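Local coordinates for protein tapirin (Caldicellulosiruptor hydrothermalis, PDB 6N2C) that probably attaches the thermophilic bacterium to cellulose through its zinc-containing beta-helical C-terminal domain, at residues I194-N197 against N198-V202; F239-G242 against G243-V247; E473-K476 against D477-G480; N523-P526 against D527-H530; V553-Q557 against P558-Y562. All blocks are in the same frame, centred on the assembly; numbering follows the deposited sequence. Where two conformers were deposited one is given.

Contact 1: residues I194-N197 against N198-V202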
# COMPACT_ATOMS: atom_id res chain seq x y z
N ILE A 194 15.50 -2.38 -2.24
CA ILE A 194 15.77 -0.97 -2.19
C ILE A 194 15.86 -0.55 -0.73
O ILE A 194 14.90 -0.65 -0.03
CB ILE A 194 14.81 -0.07 -2.91
CG1 ILE A 194 14.75 -0.46 -4.40
CG2 ILE A 194 15.28 1.36 -2.84
CD1 ILE A 194 13.73 0.39 -5.17
N ILE A 195 17.08 -0.21 -0.32
CA ILE A 195 17.37 0.16 1.06
C ILE A 195 17.68 1.58 1.21
O ILE A 195 18.78 2.01 0.86
CB ILE A 195 18.44 -0.75 1.70
CG1 ILE A 195 18.14 -2.22 1.38
CG2 ILE A 195 18.49 -0.48 3.21
CD1 ILE A 195 19.29 -3.14 1.55
N PHE A 196 16.72 2.35 1.74
CA PHE A 196 16.87 3.77 1.89
C PHE A 196 17.67 4.04 3.21
O PHE A 196 18.29 3.16 3.74
CB PHE A 196 15.55 4.49 1.84
CG PHE A 196 14.91 4.53 0.45
CD1 PHE A 196 15.50 5.28 -0.57
CD2 PHE A 196 13.74 3.89 0.18
CE1 PHE A 196 14.93 5.38 -1.82
CE2 PHE A 196 13.19 3.98 -1.12
CZ PHE A 196 13.80 4.70 -2.11
N ASN A 197 17.81 5.27 3.55
CA ASN A 197 18.56 5.69 4.73
C ASN A 197 17.80 6.84 5.27
O ASN A 197 16.79 7.28 4.67
CB ASN A 197 19.97 6.04 4.37
CG ASN A 197 20.96 5.64 5.46
OD1 ASN A 197 20.66 5.86 6.63
ND2 ASN A 197 22.12 5.02 5.08
N ASN A 198 18.26 7.38 6.39
CA ASN A 198 17.46 8.39 7.06
C ASN A 198 17.38 9.69 6.25
O ASN A 198 18.35 10.09 5.60
CB ASN A 198 18.05 8.76 8.45
CG ASN A 198 18.28 7.56 9.33
OD1 ASN A 198 19.36 7.03 9.37
ND2 ASN A 198 17.21 7.12 10.07
N ASN A 199 16.24 10.36 6.36
CA ASN A 199 15.99 11.66 5.73
C ASN A 199 16.24 11.70 4.20
O ASN A 199 16.96 12.58 3.71
CB ASN A 199 16.80 12.70 6.46
CG ASN A 199 16.52 12.62 7.94
OD1 ASN A 199 15.35 12.66 8.34
ND2 ASN A 199 17.54 12.47 8.74
N ILE A 200 15.73 10.68 3.50
CA ILE A 200 15.77 10.68 2.03
C ILE A 200 14.42 11.16 1.58
O ILE A 200 13.41 10.71 2.12
CB ILE A 200 16.24 9.31 1.44
CG1 ILE A 200 17.71 9.09 1.96
CG2 ILE A 200 16.15 9.31 -0.11
CD1 ILE A 200 18.52 7.92 1.44
N THR A 201 14.38 12.08 0.60
CA THR A 201 13.16 12.51 -0.05
C THR A 201 13.24 12.08 -1.50
O THR A 201 14.22 12.40 -2.16
CB THR A 201 13.01 14.01 0.03
OG1 THR A 201 12.96 14.43 1.42
CG2 THR A 201 11.78 14.48 -0.60
N VAL A 202 12.27 11.31 -1.94
CA VAL A 202 12.23 10.75 -3.32
C VAL A 202 11.02 11.38 -4.01
O VAL A 202 9.91 11.24 -3.54
CB VAL A 202 12.08 9.24 -3.31
CG1 VAL A 202 11.92 8.67 -4.72
CG2 VAL A 202 13.23 8.57 -2.60
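Phe196 lays its ring beside Val202, whose CG2 comes within 3.7 Å of the ring atom CE1 and also meets CZ, while Ile200 CG2 approaches the ring nearer its root, 4.1 Å from CD1. Both methyl groups stand oblique to the ring, and each of the two branched side chains crosses the phenylalanine at about a right angle. In Phe196 CG lies beside the backbone N (chi1 -72°), which turns the ring toward the two methyl groups. Ile194, on the strand just before the bend, rests CG2 on one ring face, offset toward the rim. A large flat group suits a corner like this, since it can fill the interior where the chain changes direction, and beta-branched residues suit the strand that follows.

Asn197 plays the polar part in the bend. Its OD1 accepts the backbone N-H of Asn198 at 2.9 Å; the donor lies in the carbonyl plane, on a lone pair, and the N-H...O angle is 147°. Its ND2 is held by the carbonyl of Phe543, so the amide is gripped at both ends. Asn198 ND2 is hydrogen-bonded to Ser217 O, and the amide planes of Asn197 and Asn198 stand 52° apart. Ile200 CD1 also packs against CB of Asn197, at 3.8 Å.

The bend is one corner of a coil of the parallel beta-helix, joining strand 194-195 to strand 200-203. Phe196 lies nearly parallel to the ring of Phe543 in the adjoining coil, and Ile200 also touches Ile550 of strand 548-552.

Contact 2: residues F239-G242 against G243-V247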
# COMPACT_ATOMS: atom_id res chain seq x y z
N PHE A 239 6.79 -3.54 1.77
CA PHE A 239 7.17 -2.14 1.92
C PHE A 239 7.23 -1.86 3.42
O PHE A 239 6.25 -2.15 4.14
CB PHE A 239 6.19 -1.23 1.22
CG PHE A 239 6.63 0.20 1.19
CD1 PHE A 239 6.46 1.05 2.30
CD2 PHE A 239 7.26 0.73 0.06
CE1 PHE A 239 6.94 2.37 2.27
CE2 PHE A 239 7.69 2.04 0.04
CZ PHE A 239 7.54 2.85 1.12
N ILE A 240 8.37 -1.39 3.91
CA ILE A 240 8.60 -1.26 5.35
C ILE A 240 8.81 0.20 5.66
O ILE A 240 9.77 0.83 5.15
CB ILE A 240 9.85 -2.09 5.76
CG1 ILE A 240 9.53 -3.58 5.45
CG2 ILE A 240 10.18 -1.81 7.21
CD1 ILE A 240 10.67 -4.54 5.57
N PHE A 241 7.95 0.77 6.53
CA PHE A 241 8.12 2.15 6.99
C PHE A 241 9.08 2.17 8.20
O PHE A 241 9.18 1.17 8.93
CB PHE A 241 6.81 2.78 7.47
CG PHE A 241 5.84 3.17 6.37
CD1 PHE A 241 5.06 2.24 5.74
CD2 PHE A 241 5.73 4.43 5.98
CE1 PHE A 241 4.23 2.56 4.70
CE2 PHE A 241 4.85 4.78 4.99
CZ PHE A 241 4.13 3.86 4.30
N GLY A 242 9.75 3.29 8.43
CA GLY A 242 10.69 3.44 9.54
C GLY A 242 10.33 4.39 10.66
O GLY A 242 10.84 4.27 11.80
N GLY A 243 9.42 5.29 10.37
CA GLY A 243 8.94 6.30 11.31
C GLY A 243 8.93 7.70 10.81
O GLY A 243 9.91 8.14 10.19
N ASN A 244 7.80 8.39 11.01
CA ASN A 244 7.63 9.75 10.55
C ASN A 244 7.83 9.90 9.00
O ASN A 244 8.17 11.00 8.51
CB ASN A 244 8.54 10.70 11.29
CG ASN A 244 8.11 12.11 11.17
OD1 ASN A 244 6.94 12.47 11.29
ND2 ASN A 244 9.10 12.97 10.98
N ASN A 245 7.55 8.81 8.28
CA ASN A 245 7.68 8.80 6.79
C ASN A 245 6.34 9.14 6.23
O ASN A 245 5.26 8.60 6.70
CB ASN A 245 8.05 7.45 6.29
CG ASN A 245 9.34 6.90 6.88
OD1 ASN A 245 9.38 5.76 7.27
ND2 ASN A 245 10.43 7.67 6.86
N LYS A 246 6.33 9.96 5.16
CA LYS A 246 5.08 10.38 4.51
C LYS A 246 5.15 9.99 3.01
O LYS A 246 5.96 10.57 2.27
CB LYS A 246 4.84 11.87 4.68
CG LYS A 246 5.16 12.49 6.07
CD LYS A 246 4.31 11.99 7.19
CE LYS A 246 4.77 12.61 8.51
NZ LYS A 246 3.72 12.41 9.54
N VAL A 247 4.30 9.06 2.61
CA VAL A 247 4.39 8.41 1.25
C VAL A 247 3.09 8.74 0.55
O VAL A 247 2.01 8.56 1.11
CB VAL A 247 4.58 6.92 1.37
CG1 VAL A 247 4.50 6.22 -0.01
CG2 VAL A 247 5.95 6.62 1.98
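At the edge of the Phe241 ring, near its plane, lies Asn245 CB, 3.8 Å from the ring atom CD2, while one face of the same ring carries Phe239 CE1, 3.6 Å above the plane and offset toward the rim. Phe239 in turn receives Phe241 CD1 at its own edge. This cluster fills a corner of the parallel beta-helix, where strand 239-240 gives way to strand 246-249, and Phe261 continues it by stacking on Phe241. Val247 closes the group from the second strand: its CG2 stands 3.7 Å from Phe241 CE2 and 4.2 Å from Phe239 CZ, oblique to both rings. With CG1 of Val247 opposite the backbone N (chi1 173°), CG2 is left as the branch that meets the aromatic pair. Such bulky apolar residues suit the buried interior of a coil, away from water.

Polar order at the bend comes from Asn245, an amide able to accept and donate at once. Its ND2 is hydrogen-bonded to Arg216 O and to Asp218 OD2, which fixes the rotation of the amide. Gly243 has backbone angles (phi 130°) at which a side chain would be jammed against the preceding carbonyl, so glycine suits the place. Asn245 OD1 takes two backbone N-H groups: Gly242 N at 2.8 Å, nearly along the C=O axis, and Gly243 N at 3.1 Å, from well above the carbonyl plane.

Contact 3: residues E473-K476 against D477-G480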
# COMPACT_ATOMS: atom_id res chain seq x y z
N GLU A 473 27.91 -5.59 -22.55
CA GLU A 473 29.03 -4.65 -22.72
C GLU A 473 28.80 -3.47 -21.82
O GLU A 473 27.65 -3.13 -21.51
CB GLU A 473 29.14 -4.17 -24.20
CG GLU A 473 28.21 -3.05 -24.68
CD GLU A 473 28.53 -2.53 -26.10
OE1 GLU A 473 29.46 -3.12 -26.76
OE2 GLU A 473 27.87 -1.54 -26.57
N ASP A 474 29.88 -2.82 -21.42
CA ASP A 474 29.75 -1.53 -20.78
C ASP A 474 29.55 -0.40 -21.82
O ASP A 474 30.10 -0.49 -22.97
CB ASP A 474 30.99 -1.18 -19.97
CG ASP A 474 31.22 -2.10 -18.79
OD1 ASP A 474 30.30 -2.85 -18.36
OD2 ASP A 474 32.33 -2.03 -18.24
N LYS A 475 28.77 0.64 -21.47
CA LYS A 475 28.62 1.80 -22.37
C LYS A 475 28.80 2.99 -21.45
O LYS A 475 27.94 3.27 -20.60
CB LYS A 475 27.30 1.77 -23.04
CG LYS A 475 26.97 2.86 -24.06
CD LYS A 475 27.93 2.80 -25.26
CE LYS A 475 27.39 3.66 -26.37
NZ LYS A 475 28.41 3.67 -27.44
N LYS A 476 29.91 3.74 -21.62
CA LYS A 476 30.27 4.81 -20.73
C LYS A 476 30.40 6.23 -21.38
O LYS A 476 30.70 7.18 -20.67
CB LYS A 476 31.64 4.52 -20.14
CG LYS A 476 31.74 3.22 -19.32
CD LYS A 476 33.09 3.22 -18.57
CE LYS A 476 33.16 2.13 -17.51
NZ LYS A 476 34.56 1.96 -17.00
N ASP A 477 30.05 6.36 -22.64
CA ASP A 477 30.26 7.64 -23.35
C ASP A 477 29.00 8.41 -23.70
O ASP A 477 29.08 9.37 -24.50
CB ASP A 477 31.16 7.40 -24.55
CG ASP A 477 30.57 6.46 -25.61
OD1 ASP A 477 29.50 5.87 -25.45
OD2 ASP A 477 31.18 6.39 -26.68
N ILE A 478 27.84 8.02 -23.11
CA ILE A 478 26.56 8.66 -23.35
C ILE A 478 26.42 9.75 -22.31
O ILE A 478 25.62 9.67 -21.42
CB ILE A 478 25.40 7.70 -23.43
CG1 ILE A 478 25.67 6.61 -24.51
CG2 ILE A 478 24.12 8.42 -23.89
CD1 ILE A 478 24.57 5.59 -24.65
N ASN A 479 27.20 10.82 -22.49
CA ASN A 479 27.28 11.94 -21.58
C ASN A 479 26.98 13.24 -22.33
O ASN A 479 27.08 13.31 -23.59
CB ASN A 479 28.65 12.01 -20.93
CG ASN A 479 29.08 10.66 -20.37
OD1 ASN A 479 28.35 10.09 -19.56
ND2 ASN A 479 30.28 10.19 -20.76
N GLY A 480 26.60 14.25 -21.57
CA GLY A 480 26.28 15.54 -22.20
C GLY A 480 26.67 16.67 -21.27
O GLY A 480 27.30 16.47 -20.19
O HOH W 1 27.09 5.88 -21.15
O HOH W 2 31.35 3.15 -26.75
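An inverse gamma turn centred on Ile478 shapes this surface loop, and Lys475 and Asp477 face each other beside it. Lys475 NZ forms a salt bridge with Asp477 OD1 at 3.2 Å, weak as a hydrogen bond. The lysine chain leaves with CG opposite the backbone N and then bends at chi2 (63°), which brings CE and NZ alongside the carboxylate. A water accepts from NZ and donates to Asp477 OD2, so the ammonium group meets one carboxylate oxygen directly and the other through water. The aliphatic part of the same lysine is used as well: CG lies 3.7 Å from Ile478 CD1, and the two side chains cross at about a right angle. A long chain with a charged end suits this double task.

The loop runs between helix 451-457 and strand 483-488, an edge strand of the parallel beta-helix, and Lys475 pairs by its backbone with Val487. Ile478 packs on Pro558, Leu559 and Tyr562 of helix 557-565, where a branched apolar side chain suits. A second water bridges Lys475 O, at 2.8 Å, and Ile478 N, at 3.0 Å, just ahead of the turn, which is itself crossed by a weak bond from Asn479 N to Asp477 O. Asn479 uses both ends of its amide: OD1 accepts from Ser485 N, and ND2 donates to Lys476 O at 3.0 Å, with the donor tilted 17° from the carbonyl plane.

Contact 4: residues N523-P526 against D527-H530. With ZN (zinc ion), chain C; EDO (1,2-ethanediol), chain D.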
# COMPACT_ATOMS: atom_id res chain seq x y z
N ASN A 523 25.55 1.02 -4.77
CA ASN A 523 25.69 1.58 -3.44
C ASN A 523 25.99 2.99 -3.58
O ASN A 523 27.08 3.35 -4.07
CB ASN A 523 26.86 0.86 -2.74
CG ASN A 523 26.61 -0.62 -2.56
OD1 ASN A 523 25.45 -1.04 -2.30
ND2 ASN A 523 27.67 -1.45 -2.74
N VAL A 524 25.06 3.83 -3.18
CA VAL A 524 25.18 5.26 -3.34
C VAL A 524 26.05 5.85 -2.21
O VAL A 524 25.81 5.61 -1.02
CB VAL A 524 23.86 5.95 -3.34
CG1 VAL A 524 24.02 7.44 -3.64
CG2 VAL A 524 22.94 5.34 -4.40
N PRO A 525 27.12 6.57 -2.58
CA PRO A 525 28.01 7.06 -1.52
C PRO A 525 27.33 7.94 -0.54
O PRO A 525 26.43 8.71 -0.90
CB PRO A 525 29.06 7.88 -2.30
CG PRO A 525 29.11 7.26 -3.59
CD PRO A 525 27.72 6.73 -3.91
N PRO A 526 27.79 7.91 0.74
CA PRO A 526 27.15 8.80 1.73
C PRO A 526 27.30 10.29 1.61
O PRO A 526 26.53 11.02 2.21
CB PRO A 526 27.81 8.36 3.04
CG PRO A 526 29.12 7.85 2.64
CD PRO A 526 28.96 7.19 1.28
N ASP A 527 28.24 10.77 0.80
CA ASP A 527 28.34 12.23 0.66
C ASP A 527 27.37 12.82 -0.37
O ASP A 527 27.23 14.04 -0.45
CB ASP A 527 29.79 12.64 0.33
CG ASP A 527 30.34 12.03 -0.95
OD1 ASP A 527 29.84 11.00 -1.52
OD2 ASP A 527 31.35 12.59 -1.44
N GLN A 528 26.69 11.98 -1.15
CA GLN A 528 25.64 12.53 -2.10
C GLN A 528 24.46 13.12 -1.37
O GLN A 528 23.92 12.50 -0.40
CB GLN A 528 25.17 11.38 -3.04
CG GLN A 528 26.28 10.83 -3.94
CD GLN A 528 26.68 11.83 -5.00
OE1 GLN A 528 25.79 12.44 -5.60
NE2 GLN A 528 28.02 12.10 -5.16
N ASN A 529 24.06 14.33 -1.75
CA ASN A 529 22.89 14.94 -1.20
C ASN A 529 21.82 15.36 -2.20
O ASN A 529 20.72 15.72 -1.80
CB ASN A 529 23.30 16.12 -0.35
CG ASN A 529 23.90 17.26 -1.17
OD1 ASN A 529 23.86 17.29 -2.39
ND2 ASN A 529 24.51 18.18 -0.47
N HIS A 530 22.12 15.32 -3.51
CA HIS A 530 21.12 15.69 -4.49
C HIS A 530 21.41 14.89 -5.75
O HIS A 530 22.47 15.03 -6.35
CB HIS A 530 21.22 17.20 -4.81
CG HIS A 530 20.22 17.69 -5.84
ND1 HIS A 530 20.44 18.81 -6.61
CD2 HIS A 530 19.03 17.20 -6.22
CE1 HIS A 530 19.41 18.96 -7.44
NE2 HIS A 530 18.53 17.99 -7.21
ZN ZN C . 16.90 17.58 -8.16
C1 EDO D . 27.96 -1.34 -5.95
O1 EDO D . 27.93 0.05 -6.17
C2 EDO D . 28.52 -2.07 -7.18
O2 EDO D . 29.85 -1.64 -7.56
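Val524 and Gln528 cross at about a right angle, with CG1 of the valine 4.1 Å from both CB and CG of the glutamine. A type I beta turn, Pro525 to Gln528, brings them together. The glutamine chain leaves beside its backbone N and bends at chi2 (-70°), so its methylene groups lie over Pro525 O and Val524 while the amide leads off, NE2 making a weak hydrogen bond to Asn503 O. A flexible side chain with an apolar stem and a polar end suits this buried position.

Asp527 turns back over the bend: OD1 reaches Pro525 CB at 3.3 Å, a van der Waals contact in which the carboxylate oxygen meets a ring carbon. Its CG stands between the backbone N and the carbonyl carbon (chi1 59°), which is what brings the acid back over the first proline. The turn is closed by Gln528 N donating to Pro525 O at 3.3 Å; the N-H is well directed, at 159°, although it comes from above the carbonyl plane.

Pro526 suits the second position, where its restricted phi fits the type I turn; Pro525, at the first, supplies the accepting carbonyl. Phe500 of helix 494-500 packs on Val524, Pro525 and Gln528. The short turn leads the chain directly from strand 522-524 to the zinc-binding strand 530-532. There His530 binds the zinc ion through NE2 at 1.9 Å, with Asp532 and Glu551 completing the protein ligands. Beside the neutral nitrogen donor of the histidine, these two carboxylates probably offset the charge of the metal.

Contact 5: residues V553-Q557 against P558-Y562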
# COMPACT_ATOMS: atom_id res chain seq x y z
N VAL A 553 14.44 12.22 -13.41
CA VAL A 553 14.46 12.90 -14.66
C VAL A 553 14.51 11.80 -15.74
O VAL A 553 15.31 10.88 -15.63
CB VAL A 553 15.73 13.77 -14.79
CG1 VAL A 553 15.99 14.32 -16.24
CG2 VAL A 553 15.71 14.89 -13.78
N ARG A 554 13.68 11.93 -16.78
CA ARG A 554 13.76 11.01 -17.94
C ARG A 554 15.18 10.84 -18.47
O ARG A 554 15.95 11.81 -18.65
CB ARG A 554 12.76 11.47 -19.00
CG ARG A 554 12.57 10.52 -20.17
CD ARG A 554 11.40 11.02 -21.05
NE ARG A 554 11.07 10.04 -22.08
CZ ARG A 554 11.58 9.96 -23.31
NH1 ARG A 554 12.49 10.83 -23.82
NH2 ARG A 554 11.15 8.97 -24.07
N MET A 555 15.55 9.59 -18.76
CA MET A 555 16.82 9.34 -19.37
C MET A 555 17.00 10.15 -20.68
O MET A 555 16.01 10.26 -21.46
CB MET A 555 16.99 7.82 -19.70
CG MET A 555 17.27 6.96 -18.44
SD MET A 555 17.56 5.20 -18.91
CE MET A 555 15.99 4.64 -19.23
N PRO A 556 18.24 10.53 -20.97
CA PRO A 556 18.44 11.28 -22.22
C PRO A 556 18.10 10.32 -23.42
O PRO A 556 18.34 9.09 -23.37
CB PRO A 556 19.90 11.61 -22.19
CG PRO A 556 20.28 11.57 -20.72
CD PRO A 556 19.45 10.50 -20.15
N GLN A 557 17.61 10.93 -24.48
CA GLN A 557 17.16 10.13 -25.60
C GLN A 557 18.26 9.24 -26.17
O GLN A 557 17.92 8.14 -26.55
CB GLN A 557 16.49 11.02 -26.69
CG GLN A 557 15.78 10.18 -27.75
CD GLN A 557 14.64 9.38 -27.17
OE1 GLN A 557 13.78 9.90 -26.50
NE2 GLN A 557 14.60 8.13 -27.49
N PRO A 558 19.51 9.68 -26.24
CA PRO A 558 20.56 8.81 -26.81
C PRO A 558 20.79 7.58 -25.91
O PRO A 558 21.09 6.47 -26.40
CB PRO A 558 21.80 9.65 -26.81
CG PRO A 558 21.35 11.05 -26.55
CD PRO A 558 19.98 11.08 -26.07
N LEU A 559 20.51 7.75 -24.63
CA LEU A 559 20.64 6.58 -23.69
C LEU A 559 19.47 5.66 -23.91
O LEU A 559 19.67 4.45 -23.96
CB LEU A 559 20.83 7.05 -22.24
CG LEU A 559 20.88 5.97 -21.13
CD1 LEU A 559 22.18 5.18 -21.39
CD2 LEU A 559 20.92 6.67 -19.79
N ILE A 560 18.23 6.14 -24.02
CA ILE A 560 17.09 5.34 -24.27
C ILE A 560 17.27 4.57 -25.61
O ILE A 560 17.06 3.35 -25.73
CB ILE A 560 15.83 6.16 -24.35
CG1 ILE A 560 15.48 6.79 -22.97
CG2 ILE A 560 14.64 5.40 -24.90
CD1 ILE A 560 14.39 7.75 -22.99
N ASP A 561 17.72 5.30 -26.63
CA ASP A 561 17.92 4.67 -27.94
C ASP A 561 18.95 3.51 -27.83
O ASP A 561 18.73 2.45 -28.43
CB ASP A 561 18.48 5.67 -28.95
CG ASP A 561 17.46 6.76 -29.32
OD1 ASP A 561 16.26 6.69 -29.01
OD2 ASP A 561 17.97 7.65 -29.94
N TYR A 562 20.02 3.71 -27.10
CA TYR A 562 20.99 2.65 -26.86
C TYR A 562 20.38 1.46 -26.15
O TYR A 562 20.50 0.26 -26.63
CB TYR A 562 22.18 3.12 -26.07
CG TYR A 562 23.21 2.08 -25.78
CD1 TYR A 562 24.14 1.67 -26.75
CD2 TYR A 562 23.19 1.36 -24.58
CE1 TYR A 562 25.06 0.68 -26.47
CE2 TYR A 562 24.05 0.32 -24.31
CZ TYR A 562 25.03 0.01 -25.23
OH TYR A 562 25.88 -0.99 -24.99
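Gln557 starts with CB against the ring of Pro558, 3.5 Å from its CD, in the first turn of helix 557-565, for which Pro556 is the N-cap. CG, opposite the backbone N (chi1 -169°), passes Asp561 OD1 at 3.7 Å, and the chain then bends so that the amide lies across the carboxylate, the planes 45° apart. At the tip NE2 donates to Asp561 OD1 at 2.7 Å, meeting it from above the carboxylate plane, while OE1 accepts from NH1 in one of two conformers of Arg554. Glutamine suits the place chiefly because its amide can donate to the aspartate one helical turn on.

Ile560 faces back toward the chain before the helix. Its CG1 packs on Met555 CB, and CD1 rests over one face of the guanidinium in that same conformer of Arg554. Met555 SD touches Leu559 CD2 at 3.8 Å, and Phe515 of strand 513-518 packs on both of these residues. Proline suits the N-cap and first turn, where no N-H is required by the helix. Pro556 O receives Ile560 N at 3.0 Å, and more weakly Leu559 N at 2.8 Å.

How the contacts relate
Along the chain the contacts come in order, 1 to 5. Contacts 1 and 2 are corresponding corners of the parallel beta-helix, their centres about 10 Å apart, each joining one parallel set of strands to the next. Contact 4 occupies the same corner in the coil at the end of the stack, about 11 Å from contact 1 between centres, and leads to the zinc site. Contacts 3 and 5 lie together beyond it, about 11 Å apart between centres, and touch: Glu473 OE2 is probably hydrogen-bonded to Tyr562 OH. Loop and helix thus pack together at one end of the beta-helix.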